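PDB 3IDU: uncharacterized protein, which is of unknown function but binds two manganese ions in its CARDB domain, an all-beta module cut from a longer archaeal protein. Local coordinates for residues T95-E98 and E99-V102; V102-N106 and E107-V111. All coordinates share one frame; numbering follows the deposited sequence.

Interaction 1: T95-E98 and E99-V102. With MN (manganese (II) ion), chain D.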
ATOM      1  N   THR A  95      -2.441   2.234  -3.397  1.00  7.58           N
ATOM      2  CA  THR A  95      -1.797   2.168  -4.700  1.00  6.14           C
ATOM      3  C   THR A  95      -0.432   2.828  -4.670  1.00 10.51           C
ATOM      4  O   THR A  95      -0.188   3.745  -3.884  1.00 10.80           O
ATOM      5  CB  THR A  95      -2.625   2.888  -5.786  1.00 10.43           C
ATOM      6  OG1 THR A  95      -2.575   4.305  -5.568  1.00 11.19           O
ATOM      7  CG2 THR A  95      -4.079   2.433  -5.743  1.00 10.70           C
ATOM      8  N   VAL A  96       0.459   2.356  -5.530  1.00  7.09           N
ATOM      9  CA  VAL A  96       1.781   2.947  -5.635  1.00  6.70           C
ATOM     10  C   VAL A  96       2.036   3.151  -7.129  1.00  8.75           C
ATOM     11  O   VAL A  96       1.716   2.294  -7.951  1.00  8.51           O
ATOM     12  CB  VAL A  96       2.862   2.064  -4.962  1.00  7.74           C
ATOM     13  CG1 VAL A  96       2.910   0.689  -5.608  1.00  9.65           C
ATOM     14  CG2 VAL A  96       4.216   2.753  -5.050  1.00  4.59           C
ATOM     15  N   ASP A  97       2.591   4.313  -7.463  1.00  7.95           N
ATOM     16  CA  ASP A  97       2.839   4.706  -8.844  1.00 10.63           C
ATOM     17  C   ASP A  97       1.587   4.514  -9.686  1.00 10.27           C
ATOM     18  O   ASP A  97       1.634   3.942 -10.774  1.00 10.33           O
ATOM     19  CB  ASP A  97       3.988   3.929  -9.486  1.00 17.01           C
ATOM     20  CG  ASP A  97       4.350   4.485 -10.854  1.00 13.48           C
ATOM     21  OD1 ASP A  97       4.203   5.712 -11.032  1.00 12.86           O
ATOM     22  OD2 ASP A  97       4.786   3.722 -11.742  1.00 11.66           O
ATOM     23  N   GLU A  98       0.464   5.003  -9.182  1.00  7.46           N
ATOM     24  CA  GLU A  98      -0.791   4.871  -9.897  1.00 13.62           C
ATOM     25  C   GLU A  98      -0.741   5.567 -11.254  1.00 14.72           C
ATOM     26  O   GLU A  98      -1.410   5.140 -12.194  1.00 21.59           O
ATOM     27  CB  GLU A  98      -1.928   5.445  -9.056  1.00 13.82           C
ATOM     28  CG  GLU A  98      -3.277   4.859  -9.390  1.00 16.81           C
ATOM     29  CD  GLU A  98      -4.383   5.460  -8.554  1.00 20.48           C
ATOM     30  OE1 GLU A  98      -4.180   5.630  -7.331  1.00 16.03           O
ATOM     31  OE2 GLU A  98      -5.456   5.751  -9.117  1.00 23.07           O
ATOM     32  N   GLU A  99       0.051   6.636 -11.357  1.00 12.93           N
ATOM     33  CA  GLU A  99       0.182   7.388 -12.613  1.00 20.92           C
ATOM     34  C   GLU A  99       1.161   6.700 -13.557  1.00 18.10           C
ATOM     35  O   GLU A  99       1.419   7.175 -14.663  1.00 16.19           O
ATOM     36  CB  GLU A  99       0.672   8.812 -12.338  1.00 23.57           C
ATOM     37  CG  GLU A  99       1.905   8.875 -11.454  1.00 34.31           C
ATOM     38  CD  GLU A  99       1.557   9.017  -9.983  1.00 40.31           C
ATOM     39  OE1 GLU A  99       1.080  10.107  -9.594  1.00 48.11           O
ATOM     40  OE2 GLU A  99       1.754   8.046  -9.218  1.00 29.60           O
ATOM     41  N   ASN A 100       1.685   5.568 -13.098  1.00 14.73           N
ATOM     42  CA  ASN A 100       2.648   4.764 -13.832  1.00 17.46           C
ATOM     43  C   ASN A 100       3.728   5.575 -14.531  1.00 16.64           C
ATOM     44  O   ASN A 100       3.816   5.617 -15.762  1.00 19.23           O
ATOM     45  CB  ASN A 100       1.943   3.851 -14.831  1.00 24.48           C
ATOM     46  CG  ASN A 100       2.896   2.863 -15.475  1.00 27.66           C
ATOM     47  OD1 ASN A 100       3.866   2.400 -14.841  1.00 15.58           O
ATOM     48  ND2 ASN A 100       2.628   2.521 -16.730  1.00 37.07           N
ATOM     49  N   THR A 101       4.556   6.217 -13.719  1.00 14.19           N
ATOM     50  CA  THR A 101       5.661   7.017 -14.224  1.00 15.40           C
ATOM     51  C   THR A 101       6.970   6.259 -13.997  1.00 17.76           C
ATOM     52  O   THR A 101       8.050   6.750 -14.325  1.00 14.49           O
ATOM     53  CB  THR A 101       5.716   8.390 -13.519  1.00 16.60           C
ATOM     54  OG1 THR A 101       5.740   8.203 -12.100  1.00 22.73           O
ATOM     55  CG2 THR A 101       4.494   9.225 -13.891  1.00 24.39           C
ATOM     56  N   VAL A 102       6.863   5.054 -13.440  1.00 13.06           N
ATOM     57  CA  VAL A 102       8.030   4.217 -13.171  1.00 10.80           C
ATOM     58  C   VAL A 102       7.904   2.878 -13.895  1.00  8.04           C
ATOM     59  O   VAL A 102       6.958   2.138 -13.654  1.00 10.93           O
ATOM     60  CB  VAL A 102       8.183   3.929 -11.656  1.00 11.60           C
ATOM     61  CG1 VAL A 102       9.440   3.112 -11.405  1.00 13.50           C
ATOM     62  CG2 VAL A 102       8.229   5.235 -10.875  1.00 15.10           C
TER
HETATM   63 MN    MN D 602       4.893   1.655 -12.653  1.00 12.87          MN
HETATM   64  O   HOH W   1       5.346   7.621  -9.412  1.00 35.25           O
HETATM   65  O   HOH W   2       2.643   1.828 -12.060  1.00 14.70           O
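Asp97 reaches across to Asn100, Thr101 and Val102, and a manganese ion sits where they converge. Its CG lies anti to the backbone N (chi1 -172°), which swings the carboxylate over the following loop. There OD2 binds the metal at 2.3 Å. Asn100 adds its amide OD1 at 2.5 Å from the manganese and Val102 its main-chain O at 2.4 Å; water 2, Glu104 and Glu107 complete six ligands.

Hydrogen bonds hold the same carboxylate in place. Thr101 N gives a nearly straight bond (169°) to the syn lone pair of OD1, 2.8 Å away, and Val102 N approaches OD2 at 3.0 Å, also from the syn side but well out of the carboxylate plane. OD2 is thus shared between a metal and an N-H. The backbone itself forms a type I beta turn from Asp97 to Asn100, closed by Asn100 N to Asp97 O at 2.8 Å. This turn leaves the end of strand 88-96 in a beta sandwich of the E-set clan, and opens the metal-binding loop of the CARDB domain.

Two waters add to the network. Water 1 donates to Asp97 OD1 and also hydrogen-bonds Thr101 OG1, while water 2, a metal ligand, donates to Asp97 O at 2.7 Å.

Among the charged groups, Glu99 bends its chain back so that OE2 comes 3.8 Å from Asp97 OD1. That approach of like charges is probably eased by the manganese on Asp97 and by Arg55, which forms a salt bridge with Glu99 through OE1.

Interaction 2: V102-N106 and E107-V111. With MN (manganese (II) ion), chain C; MN (manganese (II) ion), chain D.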
ATOM      1  N   VAL A 102       6.863   5.054 -13.440  1.00 13.06           N
ATOM      2  CA  VAL A 102       8.030   4.217 -13.171  1.00 10.80           C
ATOM      3  C   VAL A 102       7.904   2.878 -13.895  1.00  8.04           C
ATOM      4  O   VAL A 102       6.958   2.138 -13.654  1.00 10.93           O
ATOM      5  CB  VAL A 102       8.183   3.929 -11.656  1.00 11.60           C
ATOM      6  CG1 VAL A 102       9.440   3.112 -11.405  1.00 13.50           C
ATOM      7  CG2 VAL A 102       8.229   5.235 -10.875  1.00 15.10           C
ATOM      8  N   VAL A 103       8.843   2.579 -14.793  1.00 10.68           N
ATOM      9  CA  VAL A 103       8.817   1.304 -15.516  1.00 12.10           C
ATOM     10  C   VAL A 103       9.293   0.228 -14.557  1.00  8.66           C
ATOM     11  O   VAL A 103      10.406   0.301 -14.052  1.00  9.57           O
ATOM     12  CB  VAL A 103       9.736   1.338 -16.757  1.00 16.35           C
ATOM     13  CG1 VAL A 103       9.806  -0.052 -17.403  1.00 10.53           C
ATOM     14  CG2 VAL A 103       9.188   2.345 -17.764  1.00 21.40           C
ATOM     15  N   GLU A 104       8.447  -0.769 -14.307  1.00 11.00           N
ATOM     16  CA  GLU A 104       8.782  -1.843 -13.376  1.00  9.47           C
ATOM     17  C   GLU A 104       8.675  -3.222 -13.997  1.00  9.44           C
ATOM     18  O   GLU A 104       8.195  -3.392 -15.120  1.00  9.67           O
ATOM     19  CB  GLU A 104       7.834  -1.837 -12.178  1.00  9.83           C
ATOM     20  CG  GLU A 104       7.620  -0.505 -11.489  1.00 12.79           C
ATOM     21  CD  GLU A 104       6.295  -0.477 -10.744  1.00  9.44           C
ATOM     22  OE1 GLU A 104       6.013  -1.430  -9.994  1.00 10.98           O
ATOM     23  OE2 GLU A 104       5.532   0.493 -10.909  1.00  9.90           O
ATOM     24  N   LEU A 105       9.098  -4.209 -13.219  1.00  9.15           N
ATOM     25  CA  LEU A 105       9.033  -5.603 -13.630  1.00 10.75           C
ATOM     26  C   LEU A 105       7.570  -6.039 -13.692  1.00  9.15           C
ATOM     27  O   LEU A 105       7.221  -6.965 -14.423  1.00 11.05           O
ATOM     28  CB  LEU A 105       9.762  -6.482 -12.615  1.00 13.15           C
ATOM     29  CG  LEU A 105      11.233  -6.176 -12.342  1.00 16.11           C
ATOM     30  CD1 LEU A 105      11.693  -6.968 -11.128  1.00 23.14           C
ATOM     31  CD2 LEU A 105      12.069  -6.525 -13.566  1.00 21.69           C
ATOM     32  N   ASN A 106       6.716  -5.368 -12.927  1.00  8.25           N
ATOM     33  CA  ASN A 106       5.300  -5.710 -12.884  1.00  7.19           C
ATOM     34  C   ASN A 106       4.494  -4.467 -12.509  1.00 10.64           C
ATOM     35  O   ASN A 106       4.792  -3.802 -11.517  1.00  9.45           O
ATOM     36  CB  ASN A 106       5.085  -6.824 -11.853  1.00 10.26           C
ATOM     37  CG  ASN A 106       3.664  -7.363 -11.847  1.00 14.03           C
ATOM     38  OD1 ASN A 106       2.778  -6.848 -12.534  1.00 15.13           O
ATOM     39  ND2 ASN A 106       3.439  -8.408 -11.055  1.00 11.22           N
ATOM     40  N   GLU A 107       3.492  -4.139 -13.318  1.00 10.59           N
ATOM     41  CA  GLU A 107       2.651  -2.972 -13.044  1.00 13.96           C
ATOM     42  C   GLU A 107       1.311  -3.446 -12.483  1.00 16.73           C
ATOM     43  O   GLU A 107       0.446  -2.637 -12.133  1.00 17.06           O
ATOM     44  CB  GLU A 107       2.402  -2.162 -14.330  1.00 10.99           C
ATOM     45  CG  GLU A 107       3.627  -1.933 -15.221  1.00 15.96           C
ATOM     46  CD  GLU A 107       4.683  -1.027 -14.604  1.00 24.47           C
ATOM     47  OE1 GLU A 107       5.781  -0.902 -15.203  1.00 22.86           O
ATOM     48  OE2 GLU A 107       4.420  -0.435 -13.533  1.00 18.55           O
ATOM     49  N   ASN A 108       1.150  -4.761 -12.379  1.00 15.35           N
ATOM     50  CA  ASN A 108      -0.095  -5.330 -11.894  1.00 11.98           C
ATOM     51  C   ASN A 108      -0.102  -5.750 -10.423  1.00 14.37           C
ATOM     52  O   ASN A 108      -1.055  -6.372  -9.957  1.00 19.68           O
ATOM     53  CB  ASN A 108      -0.500  -6.509 -12.792  1.00 13.81           C
ATOM     54  CG  ASN A 108      -0.556  -6.124 -14.266  1.00 19.53           C
ATOM     55  OD1 ASN A 108       0.312  -6.508 -15.061  1.00 15.57           O
ATOM     56  ND2 ASN A 108      -1.568  -5.340 -14.633  1.00 18.04           N
ATOM     57  N   ASN A 109       0.954  -5.404  -9.691  1.00 11.73           N
ATOM     58  CA  ASN A 109       1.029  -5.723  -8.267  1.00 13.10           C
ATOM     59  C   ASN A 109       1.184  -4.412  -7.499  1.00 11.39           C
ATOM     60  O   ASN A 109       1.720  -4.373  -6.388  1.00  9.44           O
ATOM     61  CB  ASN A 109       2.214  -6.659  -7.975  1.00 15.49           C
ATOM     62  CG  ASN A 109       3.558  -6.059  -8.366  1.00 13.92           C
ATOM     63  OD1 ASN A 109       3.619  -5.012  -9.004  1.00 10.80           O
ATOM     64  ND2 ASN A 109       4.643  -6.736  -7.993  1.00 10.20           N
ATOM     65  N   ASN A 110       0.688  -3.339  -8.106  1.00  9.13           N
ATOM     66  CA  ASN A 110       0.777  -2.003  -7.527  1.00  8.90           C
ATOM     67  C   ASN A 110      -0.485  -1.581  -6.791  1.00  6.69           C
ATOM     68  O   ASN A 110      -0.600  -0.430  -6.375  1.00 10.10           O
ATOM     69  CB  ASN A 110       1.085  -0.986  -8.629  1.00 10.02           C
ATOM     70  CG  ASN A 110       2.498  -1.105  -9.153  1.00 10.86           C
ATOM     71  OD1 ASN A 110       2.966  -2.197  -9.464  1.00 11.91           O
ATOM     72  ND2 ASN A 110       3.183   0.024  -9.265  1.00  8.43           N
ATOM     73  N   VAL A 111      -1.430  -2.500  -6.622  1.00 10.00           N
ATOM     74  CA  VAL A 111      -2.677  -2.176  -5.935  1.00 10.99           C
ATOM     75  C   VAL A 111      -3.026  -3.199  -4.859  1.00 11.72           C
ATOM     76  O   VAL A 111      -2.969  -4.407  -5.098  1.00 12.56           O
ATOM     77  CB  VAL A 111      -3.851  -2.098  -6.934  1.00 15.15           C
ATOM     78  CG1 VAL A 111      -5.140  -1.775  -6.195  1.00 21.19           C
ATOM     79  CG2 VAL A 111      -3.567  -1.044  -7.994  1.00 13.55           C
TER
HETATM   80 MN    MN C 601       4.891  -3.268  -9.340  1.00  9.80          MN
HETATM   81 MN    MN D 602       4.893   1.655 -12.653  1.00 12.87          MN
HETATM   82  O   HOH W   2       2.643   1.828 -12.060  1.00 14.70           O
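Glu104 crosses Glu107 obliquely and ends between two manganese ions. Glu104 CB lies 3.8 Å from Glu107 OE1. CG, set anti to the carbonyl carbon (chi1 -49°), passes beside Glu107 OE2, and Glu104 CD comes within 3.4 Å of Glu107 OE2. At the tip the carboxylate splits its duties: OE1 binds the manganese of chain C, while OE2 binds the manganese of chain D, making Glu104 the bridge between metals 5.9 Å apart, MN to MN. Glu104 OE2 also accepts a hydrogen bond from Asn110 ND2 at 2.9 Å on its syn lone pair; a second, weak bond runs from that ND2 to OE1.

This is the dinuclear site of the CARDB domain, built into the loop between strands 88-96 and 111-118. Glu107 turns its carboxylate 79° from that of Glu104, giving OE2 to the chain D ion and OE1 to Glu104 N at 2.8 Å. The two manganese ions probably offset the charge of the carboxylate oxygens gathered here.

Round the chain C ion, Asn106 O, Asn109 OD1 and Asn110 OD1 join Glu104, with Asp18 and Leu19 O filling the remaining places. Asn106 OD1 folds back to accept Asn108 N at 2.7 Å in an Asx turn. The amide of Asn106 stacks on that of Asn109, the planes 17° apart and Asn106 ND2 3.6 Å from Asn109 CG.

Overall arrangement
Coming up strand 88-96, the chain leaves the five-stranded sheet and enters interaction 1, whose tight turn closes at Asn100. Val102 hands over to interaction 2, so the two contacts follow in series, neither nested nor crossed. The second carries the chain to the start of strand 111-118, which lies antiparallel beside strand 88-96. There the probable hydrogen bond from Asn110 ND2 to Val96 O shuts the mouth of the whole loop. The manganese of chain D is common to both contacts, whereas the one of chain C takes ligands from interaction 2 and from Asp18 and Leu19, tying the loop to strand 19-24 of the other sheet.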